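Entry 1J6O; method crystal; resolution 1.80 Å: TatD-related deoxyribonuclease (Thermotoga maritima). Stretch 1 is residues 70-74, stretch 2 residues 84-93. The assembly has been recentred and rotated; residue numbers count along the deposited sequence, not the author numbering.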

# COMPACT_ATOMS: atom_id res chain seq x y z
N SER A 70 -8.69 -1.51 -2.83
CA SER A 70 -8.28 -0.12 -3.06
C SER A 70 -8.44 -0.01 -4.57
O SER A 70 -7.96 -0.90 -5.30
CB SER A 70 -6.82 0.16 -2.69
OG SER A 70 -6.55 1.54 -2.85
N VAL A 71 -9.08 1.05 -5.04
CA VAL A 71 -9.26 1.22 -6.49
C VAL A 71 -8.57 2.50 -6.92
O VAL A 71 -8.58 3.51 -6.19
CB VAL A 71 -10.76 1.28 -6.90
CG1 VAL A 71 -11.45 -0.03 -6.49
CG2 VAL A 71 -11.48 2.48 -6.24
N GLY A 72 -7.96 2.45 -8.10
CA GLY A 72 -7.26 3.62 -8.61
C GLY A 72 -6.52 3.35 -9.90
O GLY A 72 -6.62 2.26 -10.50
N VAL A 73 -5.80 4.37 -10.33
CA VAL A 73 -5.03 4.31 -11.55
C VAL A 73 -3.61 4.72 -11.23
O VAL A 73 -3.33 5.85 -10.79
CB VAL A 73 -5.62 5.28 -12.62
CG1 VAL A 73 -4.80 5.20 -13.89
CG2 VAL A 73 -7.06 4.90 -12.91
N HIS A 74 -2.71 3.78 -11.49
CA HIS A 74 -1.27 3.91 -11.27
C HIS A 74 -0.70 4.99 -12.20
O HIS A 74 -1.20 5.21 -13.29
CB HIS A 74 -0.66 2.52 -11.54
CG HIS A 74 0.79 2.38 -11.20
ND1 HIS A 74 1.80 2.96 -11.95
CD2 HIS A 74 1.41 1.65 -10.24
CE1 HIS A 74 2.97 2.59 -11.46
NE2 HIS A 74 2.77 1.79 -10.43
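Stretch 2 84-93: DFIEHLEKFA

Stretch 2 lies on stretch 1 as a helix, residues 85 onward, packed against the end of a strand (Ser70 and Val71) and the extended loop that follows it. The chains run in opposite senses: Val71 pairs with Leu89 (CA to CA 6.5 Å) and Val73 with Phe85 (CA to CA 8.7 Å), so the helix stands farther off at its N-terminal end. Asp84 precedes the helix at the N-cap position, its side chain modelled only to CB; its O accepts from His88 N at 3.0 Å, and i to i+4 bonds continue as far as Ala93 N to Leu89 O, 2.9 Å. No hydrogen bond joins the stretches; the contact is apolar. Leu89, in the common m,t rotamer, spreads its methyls along stretch 1: CD2 lies 3.9 Å from Val71 CB and 3.6 Å from Gly72 N, while CD1 reaches Val73 CG2 at 4.5 Å. Val71 (chi1 m) places CG1 4.0 Å from Phe92 CB; Val73 (t) places CG2 3.8 Å from Phe85 CD2, meeting that ring obliquely. Phe85 points toward stretch 1 with chi1 at 99°, between wells, which sets CD2 nearest Val73; Phe92 (m) also points toward it, its ring oblique to Val71 CG1. At Gly72 the backbone itself meets Leu89; a CB there would point away from the helix. Ser70 and His74, both t, remain out of reach, as do Glu87, His88 and Lys91 on the exposed side of the helix.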

# COMPACT_ATOMS: atom_id res chain seq x y z
N ASP A 84 -14.12 9.90 -18.03
CA ASP A 84 -14.93 9.70 -16.85
C ASP A 84 -14.30 8.75 -15.85
O ASP A 84 -15.02 8.14 -15.04
CB ASP A 84 -16.30 9.17 -17.27
N PHE A 85 -12.98 8.63 -15.86
CA PHE A 85 -12.34 7.70 -14.92
C PHE A 85 -12.60 7.92 -13.43
O PHE A 85 -12.73 6.95 -12.67
CB PHE A 85 -10.83 7.60 -15.24
CG PHE A 85 -9.94 8.44 -14.38
CD1 PHE A 85 -9.61 9.74 -14.77
CD2 PHE A 85 -9.38 7.91 -13.22
CE1 PHE A 85 -8.73 10.50 -14.01
CE2 PHE A 85 -8.50 8.67 -12.45
CZ PHE A 85 -8.17 9.97 -12.84
N ILE A 86 -12.73 9.16 -13.01
CA ILE A 86 -12.98 9.42 -11.60
C ILE A 86 -14.39 8.96 -11.22
O ILE A 86 -14.62 8.44 -10.13
CB ILE A 86 -12.81 10.91 -11.28
CG1 ILE A 86 -11.32 11.28 -11.29
CG2 ILE A 86 -13.41 11.24 -9.90
CD1 ILE A 86 -10.52 10.57 -10.24
N GLU A 87 -15.35 9.15 -12.13
CA GLU A 87 -16.72 8.73 -11.87
C GLU A 87 -16.77 7.22 -11.77
O GLU A 87 -17.53 6.64 -10.99
CB GLU A 87 -17.66 9.16 -13.01
CG GLU A 87 -18.11 10.60 -12.95
CD GLU A 87 -19.43 10.78 -13.67
OE1 GLU A 87 -19.54 10.32 -14.84
OE2 GLU A 87 -20.36 11.36 -13.07
N HIS A 88 -15.98 6.58 -12.61
CA HIS A 88 -15.94 5.13 -12.61
C HIS A 88 -15.34 4.61 -11.28
O HIS A 88 -15.81 3.61 -10.75
CB HIS A 88 -15.12 4.65 -13.79
CG HIS A 88 -15.46 3.26 -14.22
ND1 HIS A 88 -15.50 2.87 -15.54
CD2 HIS A 88 -15.72 2.14 -13.49
CE1 HIS A 88 -15.77 1.58 -15.61
NE2 HIS A 88 -15.91 1.11 -14.38
N LEU A 89 -14.31 5.27 -10.76
CA LEU A 89 -13.70 4.83 -9.50
C LEU A 89 -14.70 5.10 -8.37
O LEU A 89 -14.86 4.29 -7.45
CB LEU A 89 -12.38 5.59 -9.21
CG LEU A 89 -11.18 5.28 -10.11
CD1 LEU A 89 -10.00 6.21 -9.78
CD2 LEU A 89 -10.80 3.80 -9.92
N GLU A 90 -15.41 6.23 -8.47
CA GLU A 90 -16.39 6.58 -7.46
C GLU A 90 -17.50 5.52 -7.43
O GLU A 90 -18.01 5.19 -6.35
CB GLU A 90 -16.97 7.96 -7.76
CG GLU A 90 -18.04 8.41 -6.78
CD GLU A 90 -18.25 9.90 -6.86
OE1 GLU A 90 -18.13 10.44 -7.99
OE2 GLU A 90 -18.51 10.52 -5.82
N LYS A 91 -17.86 4.98 -8.60
CA LYS A 91 -18.90 3.95 -8.68
C LYS A 91 -18.41 2.67 -7.98
O LYS A 91 -19.17 1.96 -7.32
CB LYS A 91 -19.22 3.62 -10.13
CG LYS A 91 -20.17 2.40 -10.26
CD LYS A 91 -20.40 1.95 -11.69
CE LYS A 91 -21.29 0.69 -11.74
NZ LYS A 91 -21.61 0.23 -13.14
N PHE A 92 -17.13 2.35 -8.15
CA PHE A 92 -16.58 1.16 -7.52
C PHE A 92 -16.64 1.34 -6.01
O PHE A 92 -17.03 0.42 -5.26
CB PHE A 92 -15.09 0.96 -7.87
CG PHE A 92 -14.82 0.49 -9.28
CD1 PHE A 92 -15.76 -0.22 -10.01
CD2 PHE A 92 -13.56 0.72 -9.85
CE1 PHE A 92 -15.45 -0.70 -11.31
CE2 PHE A 92 -13.24 0.24 -11.12
CZ PHE A 92 -14.20 -0.48 -11.86
N ALA A 93 -16.23 2.52 -5.57
CA ALA A 93 -16.19 2.84 -4.16
C ALA A 93 -17.53 2.79 -3.46
O ALA A 93 -17.59 2.93 -2.24
CB ALA A 93 -15.50 4.20 -3.95